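Local coordinates for protein N-acetylmuramoyl-L-alanine amidase AmiD (Escherichia coli, PDB 3D2Y) that hydrolyses the amide link between N-acetylmuramoyl residues and L-amino acids in cell-wall glycopeptides, as a zinc-dependent lipoprotein of the outer membrane, at residues A[38-41]-A[42-45]; A[197-200]-A[201-204]; A[228-231]-A[232-236]. All blocks are in the same frame, centred on the assembly; numbering follows the deposited sequence.

From the N terminus, contact 1 comes first: the loop after strand 31-36 turns into helix 41-48 within the zinc amidase part, next to the substrate-binding end of that strand. Contact 2 follows much later, where the loop after helix 182-189 becomes helix 200-210, and contact 3 lies at the far end of the next helix, 220-234. The three are in series; none nests in or crosses another, and each closes only one local turn. Contacts 1 and 2 lie on opposite sides of the chain's centre, their own centres about 39 Å apart. Contacts 2 and 3 belong to neighbouring helices, with nearest atoms about 5 Å apart, and both pack against helix 245-258.

Contact 1: residues A[38-41]-A[42-45]; sequences ADDF and DSSL
Loop becomes helix at Asp40: Ser44 N reaches Asp40 O at 2.9 Å, and Leu45 N follows onto Phe41 O at 2.8 Å, the first rungs of helix 41-48. Asp40 is the N-cap. Its CG stands between the backbone N and the carbonyl carbon (chi1 63°), which swings OD1 over the first turn, where Ser43 N meets it at 2.9 Å. That bond is nearly straight (171°) but comes from above the carboxylate plane. In the modelled conformer Ser43 OG also gives a bond to Asp40 OD2, on its syn side; with a second conformer deposited, this one is less certain. A water donates to Asp40 OD1 and accepts from Asp42 N. Ser44 OG bends back to Asp40 O at 2.9 Å, tilted above the carbonyl plane, giving that oxygen two donors. Buried Ser44 also touches the substrate-binding Thr37 and packs on the bound peptide. Phe41 and Leu45 run side by side, CE2 of Phe41 lying 4.0 Å from CD2 of Leu45, and both rest on Leu58 of strand 57-59. The helix dipole would probably favour ionised Asp40 and Asp42, an effect their mutual proximity probably offsets in part.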
ATOM      1  N   ALA A  38       1.869 -12.056  -9.307  1.00  4.56           N
ATOM      2  CA  ALA A  38       2.755 -13.222  -9.488  1.00  6.24           C
ATOM      3  C   ALA A  38       2.239 -14.240 -10.481  1.00  7.76           C
ATOM      4  O   ALA A  38       2.342 -15.434 -10.234  1.00  8.28           O
ATOM      5  CB  ALA A  38       3.081 -13.908  -8.115  1.00  5.04           C
ATOM      6  N   ASP A  39       1.687 -13.773 -11.615  1.00  6.03           N
ATOM      7  CA  ASP A  39       1.081 -14.656 -12.619  1.00  9.19           C
ATOM      8  C   ASP A  39       0.685 -13.799 -13.838  1.00  7.23           C
ATOM      9  O   ASP A  39       0.637 -12.560 -13.747  1.00  8.28           O
ATOM     10  CB  ASP A  39      -0.147 -15.379 -12.024  1.00  9.45           C
ATOM     11  CG  ASP A  39      -0.424 -16.752 -12.664  1.00 16.93           C
ATOM     12  OD1 ASP A  39       0.250 -17.138 -13.651  1.00 17.55           O
ATOM     13  OD2 ASP A  39      -1.357 -17.443 -12.171  1.00 18.13           O
ATOM     14  N   ASP A  40       0.413 -14.462 -14.962  1.00  7.75           N
ATOM     15  CA  ASP A  40       0.133 -13.813 -16.244  1.00  8.67           C
ATOM     16  C   ASP A  40      -1.262 -13.241 -16.254  1.00  6.43           C
ATOM     17  O   ASP A  40      -2.054 -13.545 -15.383  1.00  8.60           O
ATOM     18  CB  ASP A  40       0.279 -14.828 -17.385  1.00  8.00           C
ATOM     19  CG  ASP A  40      -0.722 -15.954 -17.282  1.00 11.57           C
ATOM     20  OD1 ASP A  40      -1.876 -15.750 -17.692  1.00 16.88           O
ATOM     21  OD2 ASP A  40      -0.370 -17.042 -16.803  1.00 17.26           O
ATOM     22  N   PHE A  41      -1.592 -12.435 -17.267  1.00  7.00           N
ATOM     23  CA  PHE A  41      -2.870 -11.734 -17.194  1.00  5.93           C
ATOM     24  C   PHE A  41      -4.097 -12.648 -17.105  1.00  6.98           C
ATOM     25  O   PHE A  41      -4.957 -12.492 -16.210  1.00  5.18           O
ATOM     26  CB  PHE A  41      -3.040 -10.786 -18.397  1.00  4.98           C
ATOM     27  CG  PHE A  41      -4.283  -9.952 -18.291  1.00  5.92           C
ATOM     28  CD1 PHE A  41      -4.322  -8.866 -17.424  1.00  2.85           C
ATOM     29  CD2 PHE A  41      -5.416 -10.282 -18.998  1.00  9.29           C
ATOM     30  CE1 PHE A  41      -5.475  -8.084 -17.308  1.00  4.78           C
ATOM     31  CE2 PHE A  41      -6.568  -9.513 -18.868  1.00 11.04           C
ATOM     32  CZ  PHE A  41      -6.579  -8.416 -18.012  1.00  8.63           C
ATOM     33  N   ASP A  42      -4.215 -13.565 -18.071  1.00  7.57           N
ATOM     34  CA  ASP A  42      -5.415 -14.415 -18.144  1.00  7.90           C
ATOM     35  C   ASP A  42      -5.555 -15.219 -16.856  1.00  8.27           C
ATOM     36  O   ASP A  42      -6.635 -15.276 -16.291  1.00  8.08           O
ATOM     37  CB  ASP A  42      -5.397 -15.305 -19.408  1.00 10.90           C
ATOM     38  CG  ASP A  42      -5.414 -14.487 -20.694  1.00 14.18           C
ATOM     39  OD1 ASP A  42      -5.925 -13.342 -20.684  1.00 20.65           O
ATOM     40  OD2 ASP A  42      -4.900 -14.973 -21.728  1.00 22.28           O
ATOM     41  N   SER A  43      -4.449 -15.796 -16.374  1.00  8.49           N
ATOM     42  CA  SER A  43      -4.454 -16.561 -15.134  0.70  5.50           C
ATOM     43  C   SER A  43      -4.850 -15.702 -13.914  1.00  7.56           C
ATOM     44  O   SER A  43      -5.613 -16.140 -13.058  1.00  9.30           O
ATOM     45  CB  SER A  43      -3.107 -17.245 -14.922  0.70 10.00           C
ATOM     46  OG  SER A  43      -2.752 -18.006 -16.069  0.70  6.36           O
ATOM     47  N   SER A  44      -4.348 -14.477 -13.848  1.00  3.67           N
ATOM     48  CA  SER A  44      -4.663 -13.581 -12.692  1.00  5.90           C
ATOM     49  C   SER A  44      -6.155 -13.220 -12.777  1.00  7.95           C
ATOM     50  O   SER A  44      -6.867 -13.172 -11.762  1.00  9.66           O
ATOM     51  CB  SER A  44      -3.801 -12.309 -12.703  1.00  4.91           C
ATOM     52  OG  SER A  44      -2.424 -12.634 -12.618  1.00  8.91           O
ATOM     53  N   LEU A  45      -6.627 -12.940 -13.997  1.00 10.11           N
ATOM     54  CA  LEU A  45      -8.040 -12.562 -14.155  1.00  6.50           C
ATOM     55  C   LEU A  45      -8.952 -13.717 -13.688  1.00  8.26           C
ATOM     56  O   LEU A  45      -9.911 -13.503 -12.961  1.00  6.46           O
ATOM     57  CB  LEU A  45      -8.304 -12.141 -15.611  1.00  6.94           C
ATOM     58  CG  LEU A  45      -9.731 -11.727 -15.923  1.00  2.90           C
ATOM     59  CD1 LEU A  45     -10.172 -10.503 -15.123  1.00  4.33           C
ATOM     60  CD2 LEU A  45      -9.755 -11.382 -17.401  1.00  9.39           C
TER
HETATM   61  O   HOH W   1      -3.284 -16.253 -10.815  1.00 23.37           O
HETATM   62  O   HOH W   2      -2.310 -14.724 -20.146  1.00 28.12           O

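Contact 2: residues A[197-200]-A[201-204]; sequences PVDT and ASLL
One carboxylate oxygen of Asp199, OD1, takes both polar groups of Ser202. With CG of Asp199 anti to the backbone N (chi1 180°), the carboxylate is carried beside the carbonyl and along the start of the helix, and OD1 takes two bonds there. Ser202 N donates to Asp199 OD1 at 3.0 Å, and Ser202 OG donates to the same OD1, also at 3.0 Å. Both arrive on the anti side of the oxygen, moderately out of the carboxylate plane and from opposite faces of it. The hydroxyl can join in because Ser202 holds OG beside its own backbone N (chi1 -69°), pointing both donors back at the cap. The other oxygen, OD2, works through water, which donates to it and accepts from Ala201 N. This is a classic N-cap: Asp199 precedes helix 200-210, and its carbonyl O also accepts the first i to i+4 bond of the helix, from Leu203 N at 3.2 Å, besides a weak one from Ser202 N. The helix belongs to the C-terminal helical region, where it packs with helices 220-234 and 245-258 in a way consistent with a peptidoglycan-binding-like domain. Next along the chain, Thr200 turns its methyl, rather than its hydroxyl, toward Leu204. The two side chains lie alongside each other pointing the same way, CG2 of Thr200 3.7 Å from CD1 of Leu204, and CG of Leu204 comes within 3.5 Å of Thr200 O. Both also touch Gln223 of helix 220-234. Leu203 heads elsewhere, its buried side chain meeting Ile227, Ala243 and Thr247.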
ATOM      1  N   PRO A 197      24.560   0.134  12.819  1.00 19.71           N
ATOM      2  CA  PRO A 197      23.554  -0.670  13.539  1.00 19.52           C
ATOM      3  C   PRO A 197      22.833   0.123  14.619  1.00 18.41           C
ATOM      4  O   PRO A 197      23.472   0.819  15.414  1.00 19.85           O
ATOM      5  CB  PRO A 197      24.386  -1.783  14.186  1.00 21.65           C
ATOM      6  CG  PRO A 197      25.606  -1.882  13.345  1.00 23.25           C
ATOM      7  CD  PRO A 197      25.909  -0.453  12.960  1.00 21.73           C
ATOM      8  N   VAL A 198      21.501   0.021  14.632  1.00 13.39           N
ATOM      9  CA  VAL A 198      20.658   0.706  15.593  1.00 11.92           C
ATOM     10  C   VAL A 198      19.891  -0.322  16.430  1.00 12.18           C
ATOM     11  O   VAL A 198      19.703  -1.456  16.014  1.00 12.06           O
ATOM     12  CB  VAL A 198      19.707   1.690  14.836  1.00 15.58           C
ATOM     13  CG1 VAL A 198      18.334   1.804  15.484  1.00 19.52           C
ATOM     14  CG2 VAL A 198      20.364   3.044  14.680  1.00 11.87           C
ATOM     15  N   ASP A 199      19.450   0.082  17.617  1.00  8.06           N
ATOM     16  CA  ASP A 199      18.709  -0.778  18.520  1.00  6.77           C
ATOM     17  C   ASP A 199      17.380  -1.271  17.875  1.00  9.62           C
ATOM     18  O   ASP A 199      16.522  -0.460  17.527  1.00  9.54           O
ATOM     19  CB  ASP A 199      18.405  -0.003  19.789  1.00  8.86           C
ATOM     20  CG  ASP A 199      17.647  -0.820  20.757  1.00 12.28           C
ATOM     21  OD1 ASP A 199      16.435  -0.589  20.898  1.00 12.52           O
ATOM     22  OD2 ASP A 199      18.251  -1.759  21.317  1.00 17.84           O
ATOM     23  N   THR A 200      17.215  -2.583  17.727  1.00  6.35           N
ATOM     24  CA  THR A 200      16.027  -3.123  17.038  1.00  7.97           C
ATOM     25  C   THR A 200      14.730  -2.666  17.704  1.00 11.20           C
ATOM     26  O   THR A 200      13.818  -2.214  17.026  1.00  7.20           O
ATOM     27  CB  THR A 200      16.101  -4.663  16.883  1.00 12.36           C
ATOM     28  OG1 THR A 200      17.292  -4.992  16.176  1.00 14.49           O
ATOM     29  CG2 THR A 200      14.936  -5.223  16.100  1.00 12.60           C
ATOM     30  N   ALA A 201      14.628  -2.792  19.023  1.00  4.10           N
ATOM     31  CA  ALA A 201      13.379  -2.439  19.693  1.00  9.08           C
ATOM     32  C   ALA A 201      12.917  -0.994  19.395  1.00  6.46           C
ATOM     33  O   ALA A 201      11.727  -0.733  19.181  1.00  8.02           O
ATOM     34  CB  ALA A 201      13.491  -2.682  21.167  1.00 10.06           C
ATOM     35  N   SER A 202      13.871  -0.070  19.396  1.00  8.29           N
ATOM     36  CA  SER A 202      13.606   1.348  19.191  1.00  9.10           C
ATOM     37  C   SER A 202      13.080   1.556  17.778  1.00  6.69           C
ATOM     38  O   SER A 202      12.138   2.293  17.582  1.00  3.88           O
ATOM     39  CB  SER A 202      14.909   2.156  19.375  1.00 11.78           C
ATOM     40  OG  SER A 202      15.319   2.158  20.730  1.00 17.02           O
ATOM     41  N   LEU A 203      13.707   0.917  16.803  1.00  6.18           N
ATOM     42  CA  LEU A 203      13.200   0.991  15.429  1.00  6.13           C
ATOM     43  C   LEU A 203      11.775   0.426  15.305  1.00  7.76           C
ATOM     44  O   LEU A 203      10.901   1.037  14.658  1.00  4.66           O
ATOM     45  CB  LEU A 203      14.196   0.350  14.436  1.00  8.48           C
ATOM     46  CG  LEU A 203      13.747   0.356  12.962  1.00 13.66           C
ATOM     47  CD1 LEU A 203      13.464   1.782  12.366  1.00 10.61           C
ATOM     48  CD2 LEU A 203      14.684  -0.445  12.047  1.00 12.31           C
ATOM     49  N   LEU A 204      11.522  -0.725  15.912  1.00  6.72           N
ATOM     50  CA  LEU A 204      10.174  -1.319  15.853  1.00  7.50           C
ATOM     51  C   LEU A 204       9.058  -0.456  16.467  1.00  8.19           C
ATOM     52  O   LEU A 204       7.926  -0.437  15.971  1.00  7.51           O
ATOM     53  CB  LEU A 204      10.168  -2.701  16.448  1.00  7.53           C
ATOM     54  CG  LEU A 204      11.005  -3.726  15.684  1.00  6.97           C
ATOM     55  CD1 LEU A 204      11.278  -4.839  16.644  1.00 12.40           C
ATOM     56  CD2 LEU A 204      10.267  -4.230  14.489  1.00  5.69           C
TER
HETATM   57  O   HOH W   3      16.720  -4.484  20.681  1.00 23.54           O

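Contact 3: residues A[228-231]-A[232-236]; sequences MAFQ and MHFRP
Met228 O and Phe230 O each take a main-chain bond four residues on, Met232 N at 2.8 Å and Phe234 N likewise at 2.8 Å, while the His233 N bonds between them are weak as helix 220-234 runs out; Arg235 is the first residue to leave helical geometry, and Pro236 after it has no N-H to offer. Phe230 and Phe234 meet on one side of this last turn. Their side chains cross at about a right angle, yet the ring planes are only 38° apart, an oblique pairing in which CE1 of Phe230 comes 3.5 Å from CD2 of Phe234. Phe234 CB sits over one face of the Phe230 ring, toward its rim. Phe234 also overlaps its neighbour His233, with CE2 of Phe234 3.4 Å above the centre of the imidazole of His233. That imidazole is fixed by a bond from ND1 to Asp153 and by stacking with Trp168. Elsewhere on the turn Met232 bends at its last torsion (chi3 -74°), bringing CE back over the backbone, 3.8 Å from CA of Ala229. Gln231 and Arg235 lie alongside each other, pointing the same way. NE2 of Gln231 and NH1 of Arg235 are 3.1 Å apart, but both are donors and their partners lie outside. Gln231 bonds Gly241 N through OE1 and Thr247 and Glu242 through NE2; Arg235 gives NE to Leu238 O and makes salt bridges from NH2 to Asp244 and Glu246. This is the C-terminal turn of a buried helix, packed among the C-terminal helices on one side, bonded through His233 to Asp153 and packed through Met232 on Asp160, both of the catalytic amidase part.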
ATOM      1  N   MET A 228      12.053  -5.466   7.138  1.00  6.06           N
ATOM      2  CA  MET A 228      12.199  -5.760   5.720  1.00  7.77           C
ATOM      3  C   MET A 228      11.055  -5.145   4.882  1.00 10.63           C
ATOM      4  O   MET A 228      11.307  -4.504   3.848  1.00  8.06           O
ATOM      5  CB  MET A 228      12.273  -7.272   5.534  1.00  8.70           C
ATOM      6  CG  MET A 228      12.526  -7.758   4.125  1.00 14.35           C
ATOM      7  SD  MET A 228      12.468  -9.579   4.008  1.00 18.89           S
ATOM      8  CE  MET A 228      13.043 -10.149   5.617  1.00 16.75           C
ATOM      9  N   ALA A 229       9.807  -5.354   5.318  1.00  3.36           N
ATOM     10  CA  ALA A 229       8.639  -4.761   4.658  1.00  6.55           C
ATOM     11  C   ALA A 229       8.788  -3.213   4.506  1.00  4.18           C
ATOM     12  O   ALA A 229       8.524  -2.644   3.432  1.00  3.80           O
ATOM     13  CB  ALA A 229       7.363  -5.123   5.417  1.00  4.10           C
ATOM     14  N   PHE A 230       9.262  -2.572   5.559  1.00  4.69           N
ATOM     15  CA  PHE A 230       9.430  -1.123   5.596  1.00  6.42           C
ATOM     16  C   PHE A 230      10.525  -0.690   4.587  1.00  4.90           C
ATOM     17  O   PHE A 230      10.370   0.305   3.823  1.00  4.31           O
ATOM     18  CB  PHE A 230       9.785  -0.687   7.025  1.00  5.64           C
ATOM     19  CG  PHE A 230      10.091   0.770   7.158  1.00  6.08           C
ATOM     20  CD1 PHE A 230       9.079   1.719   7.047  1.00  7.58           C
ATOM     21  CD2 PHE A 230      11.412   1.206   7.437  1.00  4.29           C
ATOM     22  CE1 PHE A 230       9.363   3.087   7.171  1.00  6.88           C
ATOM     23  CE2 PHE A 230      11.716   2.573   7.554  1.00  4.08           C
ATOM     24  CZ  PHE A 230      10.677   3.512   7.415  1.00  7.97           C
ATOM     25  N   GLN A 231      11.610  -1.468   4.578  1.00  5.89           N
ATOM     26  CA  GLN A 231      12.758  -1.183   3.705  1.00  5.86           C
ATOM     27  C   GLN A 231      12.405  -1.407   2.243  1.00  6.36           C
ATOM     28  O   GLN A 231      12.820  -0.620   1.370  1.00  5.33           O
ATOM     29  CB  GLN A 231      13.983  -2.012   4.099  1.00  3.43           C
ATOM     30  CG  GLN A 231      14.554  -1.616   5.485  1.00  4.88           C
ATOM     31  CD  GLN A 231      15.568  -2.611   6.035  1.00  6.10           C
ATOM     32  OE1 GLN A 231      15.470  -3.809   5.790  1.00  5.89           O
ATOM     33  NE2 GLN A 231      16.511  -2.122   6.836  1.00  7.82           N
ATOM     34  N   MET A 232      11.682  -2.485   1.953  1.00  6.21           N
ATOM     35  CA  MET A 232      11.203  -2.733   0.578  1.00  5.82           C
ATOM     36  C   MET A 232      10.432  -1.551   0.012  1.00  4.92           C
ATOM     37  O   MET A 232      10.553  -1.266  -1.173  1.00  7.33           O
ATOM     38  CB  MET A 232      10.369  -4.015   0.454  1.00  3.15           C
ATOM     39  CG  MET A 232      11.162  -5.292   0.596  1.00  3.99           C
ATOM     40  SD  MET A 232      10.183  -6.732   0.156  1.00  9.38           S
ATOM     41  CE  MET A 232       9.086  -6.910   1.543  1.00 11.26           C
ATOM     42  N   HIS A 233       9.706  -0.830   0.875  1.00  2.28           N
ATOM     43  CA  HIS A 233       8.932   0.349   0.475  1.00  3.73           C
ATOM     44  C   HIS A 233       9.822   1.628   0.467  1.00  2.00           C
ATOM     45  O   HIS A 233       9.803   2.410  -0.500  1.00  6.15           O
ATOM     46  CB  HIS A 233       7.716   0.466   1.424  1.00  4.59           C
ATOM     47  CG  HIS A 233       6.691   1.496   1.032  1.00  5.57           C
ATOM     48  ND1 HIS A 233       5.354   1.380   1.373  1.00  7.64           N
ATOM     49  CD2 HIS A 233       6.814   2.684   0.389  1.00  3.94           C
ATOM     50  CE1 HIS A 233       4.701   2.448   0.940  1.00  2.84           C
ATOM     51  NE2 HIS A 233       5.570   3.258   0.357  1.00  4.19           N
ATOM     52  N   PHE A 234      10.605   1.834   1.526  1.00  2.00           N
ATOM     53  CA  PHE A 234      11.189   3.134   1.812  1.00  2.85           C
ATOM     54  C   PHE A 234      12.712   3.169   1.790  1.00  4.09           C
ATOM     55  O   PHE A 234      13.289   4.261   1.816  1.00  5.31           O
ATOM     56  CB  PHE A 234      10.679   3.696   3.156  1.00  2.00           C
ATOM     57  CG  PHE A 234       9.220   4.000   3.184  1.00  3.85           C
ATOM     58  CD1 PHE A 234       8.743   5.175   2.586  1.00  3.74           C
ATOM     59  CD2 PHE A 234       8.321   3.147   3.844  1.00  2.00           C
ATOM     60  CE1 PHE A 234       7.406   5.496   2.614  1.00  7.53           C
ATOM     61  CE2 PHE A 234       6.944   3.471   3.854  1.00 10.28           C
ATOM     62  CZ  PHE A 234       6.502   4.666   3.254  1.00  3.00           C
ATOM     63  N   ARG A 235      13.370   2.001   1.685  1.00  4.33           N
ATOM     64  CA  ARG A 235      14.847   1.951   1.612  1.00  4.92           C
ATOM     65  C   ARG A 235      15.252   0.684   0.849  1.00  4.90           C
ATOM     66  O   ARG A 235      15.861  -0.229   1.402  1.00  5.06           O
ATOM     67  CB  ARG A 235      15.492   1.999   3.007  1.00  5.24           C
ATOM     68  CG  ARG A 235      16.913   2.624   3.043  1.00  7.18           C
ATOM     69  CD  ARG A 235      18.026   1.682   2.554  1.00  8.94           C
ATOM     70  NE  ARG A 235      18.071   0.466   3.364  1.00 13.58           N
ATOM     71  CZ  ARG A 235      18.797   0.315   4.471  1.00  8.33           C
ATOM     72  NH1 ARG A 235      18.753  -0.829   5.132  1.00  8.59           N
ATOM     73  NH2 ARG A 235      19.581   1.291   4.906  1.00  8.88           N
ATOM     74  N   PRO A 236      14.839   0.603  -0.417  1.00 10.14           N
ATOM     75  CA  PRO A 236      14.959  -0.628  -1.178  1.00  9.92           C
ATOM     76  C   PRO A 236      16.351  -1.033  -1.609  1.00 11.53           C
ATOM     77  O   PRO A 236      16.526  -2.131  -2.104  1.00  9.14           O
ATOM     78  CB  PRO A 236      14.078  -0.376  -2.392  1.00 10.03           C
ATOM     79  CG  PRO A 236      13.998   1.085  -2.521  1.00 11.87           C
ATOM     80  CD  PRO A 236      14.127   1.653  -1.165  1.00 11.51           C
TER